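PDB 4DBD: orotidine 5'-phosphate decarboxylase from Sulfolobus solfataricus, which probably catalyses the decarboxylation of orotidine 5'-monophosphate to UMP, the last step of de novo UMP biosynthesis. Local coordinates for residues 110-115 against 150-155. Residues are numbered along the deposited sequence; the frame is centred on the assembly and turned at random.
Sequences LVAVMS and TQYRRD
A small, buried apolar contact joins strand 107-113, at its C-terminal end, to helix 146-155 on the outside of the TIM barrel, and on the helix side one residue, Tyr152, makes all of it. The backbones stay well apart, the nearest CA atoms being those of Ala112 and Tyr152 at 8.8 Å, so the phenol ring has to span the gap. Its CG stands roughly anti to the carbonyl carbon of Tyr152 (chi1 -87°), which sends the ring out from the helix and brings its far end down on the strand. There two consecutive residues receive it, both from the same side of the ring plane. The methyl of Ala112 lies by the CE2 side, its CB 3.6 Å from Tyr152 CE2 and 3.7 Å from Tyr152 CZ. Val113 comes in by the CE1 side: its CG2 branch, anti to the carbonyl carbon, lies 3.7 Å from Tyr152 CE1. Both methyls approach the ring obliquely, neither over its face nor at its edge. The hydroxyl is carried into this apolar ground as well; Tyr152 OH stands 3.9 Å from Ala112 CB and is buried with no hydrogen-bonding partner in the model. Cutting Tyr152 back to an alanine is likely to open a gap between helix and strand and to leave the methyls of Ala112 and Val113 without their neighbour on this side. Ile139 and Val141 of the adjacent strand 138-141 also touch Tyr152, while helix 124-134 flanks it with Ile127 and a cation-pi contact from Lys128, so the ring is wedged between two barrel strands and the neighbouring helix.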
ATOM      1  N   LEU A 110       2.604   1.364 -12.822  1.00 15.41           N
ATOM      2  CA  LEU A 110       2.243   2.461 -11.927  1.00 12.69           C
ATOM      3  C   LEU A 110       0.750   2.772 -11.993  1.00 16.85           C
ATOM      4  O   LEU A 110       0.152   2.788 -13.067  1.00 14.15           O
ATOM      5  CB  LEU A 110       3.042   3.719 -12.246  1.00 10.81           C
ATOM      6  CG  LEU A 110       4.557   3.687 -12.046  1.00 10.87           C
ATOM      7  CD1 LEU A 110       5.150   5.028 -12.446  1.00 11.59           C
ATOM      8  CD2 LEU A 110       4.907   3.350 -10.583  1.00 15.19           C
ATOM      9  N   VAL A 111       0.150   3.012 -10.833  1.00 12.08           N
ATOM     10  CA  VAL A 111      -1.267   3.343 -10.766  1.00 15.03           C
ATOM     11  C   VAL A 111      -1.508   4.784 -11.216  1.00 15.66           C
ATOM     12  O   VAL A 111      -0.982   5.730 -10.615  1.00 17.92           O
ATOM     13  CB  VAL A 111      -1.809   3.145  -9.344  1.00 13.45           C
ATOM     14  CG1 VAL A 111      -3.257   3.639  -9.268  1.00 16.75           C
ATOM     15  CG2 VAL A 111      -1.711   1.681  -8.959  1.00 14.37           C
ATOM     16  N   ALA A 112      -2.294   4.957 -12.277  1.00 13.85           N
ATOM     17  CA  ALA A 112      -2.536   6.306 -12.814  1.00 15.62           C
ATOM     18  C   ALA A 112      -3.914   6.829 -12.441  1.00 14.00           C
ATOM     19  O   ALA A 112      -4.052   7.979 -12.008  1.00 17.02           O
ATOM     20  CB  ALA A 112      -2.337   6.350 -14.335  1.00 15.13           C
ATOM     21  N   VAL A 113      -4.934   6.005 -12.656  1.00 14.31           N
ATOM     22  CA  VAL A 113      -6.304   6.365 -12.325  1.00 13.94           C
ATOM     23  C   VAL A 113      -6.997   5.181 -11.657  1.00 18.32           C
ATOM     24  O   VAL A 113      -6.922   4.054 -12.144  1.00 18.18           O
ATOM     25  CB  VAL A 113      -7.111   6.746 -13.581  1.00 16.80           C
ATOM     26  CG1 VAL A 113      -8.491   7.279 -13.182  1.00 16.07           C
ATOM     27  CG2 VAL A 113      -6.348   7.761 -14.409  1.00 15.73           C
ATOM     28  N   MET A 114      -7.665   5.425 -10.540  1.00 16.73           N
ATOM     29  CA  MET A 114      -8.472   4.361  -9.934  1.00 20.32           C
ATOM     30  C   MET A 114      -9.951   4.473 -10.280  1.00 21.99           C
ATOM     31  O   MET A 114     -10.406   5.499 -10.798  1.00 20.65           O
ATOM     32  CB  MET A 114      -8.247   4.280  -8.431  1.00 15.70           C
ATOM     33  CG  MET A 114      -6.789   4.079  -8.089  1.00 22.49           C
ATOM     34  SD  MET A 114      -6.551   3.514  -6.403  1.00 24.04           S
ATOM     35  CE  MET A 114      -7.480   1.972  -6.447  1.00 22.36           C
ATOM     36  N   SER A 115     -10.694   3.402  -9.996  1.00 21.58           N
ATOM     37  CA  SER A 115     -12.083   3.281 -10.445  1.00 28.87           C
ATOM     38  C   SER A 115     -13.141   3.818  -9.480  1.00 24.59           C
ATOM     39  O   SER A 115     -14.299   3.994  -9.864  1.00 29.08           O
ATOM     40  CB  SER A 115     -12.404   1.817 -10.759  1.00 27.53           C
ATOM     41  OG  SER A 115     -11.559   1.291 -11.760  1.00 31.83           O
ATOM     42  N   THR A 150      -8.578   5.994 -22.863  1.00 19.95           N
ATOM     43  CA  THR A 150      -8.255   6.387 -24.230  1.00 18.81           C
ATOM     44  C   THR A 150      -7.159   7.458 -24.233  1.00 16.94           C
ATOM     45  O   THR A 150      -6.201   7.388 -25.009  1.00 25.69           O
ATOM     46  CB  THR A 150      -9.487   6.900 -24.973  1.00 19.22           C
ATOM     47  OG1 THR A 150     -10.566   5.965 -24.806  1.00 21.28           O
ATOM     48  CG2 THR A 150      -9.164   7.059 -26.450  1.00 23.12           C
ATOM     49  N   GLN A 151      -7.292   8.425 -23.335  1.00 15.81           N
ATOM     50  CA  GLN A 151      -6.330   9.513 -23.210  1.00 20.50           C
ATOM     51  C   GLN A 151      -4.968   9.020 -22.754  1.00 25.86           C
ATOM     52  O   GLN A 151      -3.948   9.433 -23.294  1.00 23.64           O
ATOM     53  CB  GLN A 151      -6.869  10.587 -22.264  1.00 20.92           C
ATOM     54  CG  GLN A 151      -8.064  11.328 -22.859  1.00 31.50           C
ATOM     55  CD  GLN A 151      -9.021  11.861 -21.817  1.00 37.31           C
ATOM     56  OE1 GLN A 151      -8.708  11.896 -20.623  1.00 42.88           O
ATOM     57  NE2 GLN A 151     -10.209  12.274 -22.263  1.00 34.76           N
ATOM     58  N   TYR A 152      -4.931   8.132 -21.768  1.00 26.86           N
ATOM     59  CA  TYR A 152      -3.644   7.544 -21.412  1.00 19.09           C
ATOM     60  C   TYR A 152      -3.048   6.741 -22.568  1.00 25.11           C
ATOM     61  O   TYR A 152      -1.835   6.737 -22.758  1.00 30.16           O
ATOM     62  CB  TYR A 152      -3.717   6.721 -20.113  1.00 21.48           C
ATOM     63  CG  TYR A 152      -3.504   7.577 -18.887  1.00 18.47           C
ATOM     64  CD1 TYR A 152      -4.545   8.305 -18.338  1.00 22.02           C
ATOM     65  CD2 TYR A 152      -2.247   7.687 -18.302  1.00 27.77           C
ATOM     66  CE1 TYR A 152      -4.354   9.104 -17.226  1.00 25.28           C
ATOM     67  CE2 TYR A 152      -2.047   8.487 -17.188  1.00 24.47           C
ATOM     68  CZ  TYR A 152      -3.107   9.188 -16.658  1.00 23.01           C
ATOM     69  OH  TYR A 152      -2.920   9.997 -15.553  1.00 35.80           O
ATOM     70  N   ARG A 153      -3.893   6.088 -23.358  1.00 21.29           N
ATOM     71  CA  ARG A 153      -3.396   5.337 -24.511  1.00 25.79           C
ATOM     72  C   ARG A 153      -2.767   6.295 -25.522  1.00 28.29           C
ATOM     73  O   ARG A 153      -1.749   5.983 -26.138  1.00 28.14           O
ATOM     74  CB  ARG A 153      -4.511   4.519 -25.161  1.00 25.27           C
ATOM     75  CG  ARG A 153      -4.138   3.932 -26.521  1.00 30.27           C
ATOM     76  CD  ARG A 153      -2.865   3.109 -26.446  1.00 33.84           C
ATOM     77  NE  ARG A 153      -3.066   1.907 -25.649  1.00 28.41           N
ATOM     78  CZ  ARG A 153      -2.104   1.277 -24.982  1.00 30.90           C
ATOM     79  NH1 ARG A 153      -0.860   1.738 -24.998  1.00 27.59           N
ATOM     80  NH2 ARG A 153      -2.399   0.191 -24.284  1.00 21.53           N
ATOM     81  N   ARG A 154      -3.393   7.455 -25.685  1.00 26.81           N
ATOM     82  CA  ARG A 154      -2.875   8.512 -26.552  1.00 30.97           C
ATOM     83  C   ARG A 154      -1.539   9.033 -26.029  1.00 29.71           C
ATOM     84  O   ARG A 154      -0.582   9.193 -26.790  1.00 35.92           O
ATOM     85  CB  ARG A 154      -3.886   9.666 -26.620  1.00 30.69           C
ATOM     86  CG  ARG A 154      -3.285  11.006 -27.049  1.00 37.80           C
ATOM     87  CD  ARG A 154      -4.178  12.180 -26.659  1.00 42.38           C
ATOM     88  NE  ARG A 154      -4.081  12.532 -25.241  1.00 40.46           N
ATOM     89  CZ  ARG A 154      -5.020  13.202 -24.576  1.00 40.23           C
ATOM     90  NH1 ARG A 154      -6.129  13.577 -25.204  1.00 39.71           N
ATOM     91  NH2 ARG A 154      -4.859  13.489 -23.286  1.00 35.93           N
ATOM     92  N   ASP A 155      -1.486   9.296 -24.724  1.00 28.70           N
ATOM     93  CA  ASP A 155      -0.314   9.903 -24.099  1.00 23.22           C
ATOM     94  C   ASP A 155       0.847   8.927 -23.944  1.00 29.43           C
ATOM     95  O   ASP A 155       1.993   9.334 -23.823  1.00 29.26           O
ATOM     96  CB  ASP A 155      -0.677  10.476 -22.727  1.00 25.77           C
ATOM     97  CG  ASP A 155      -1.685  11.611 -22.807  1.00 36.87           C
ATOM     98  OD1 ASP A 155      -1.880  12.186 -23.908  1.00 31.72           O
ATOM     99  OD2 ASP A 155      -2.284  11.932 -21.756  1.00 33.95           O
TER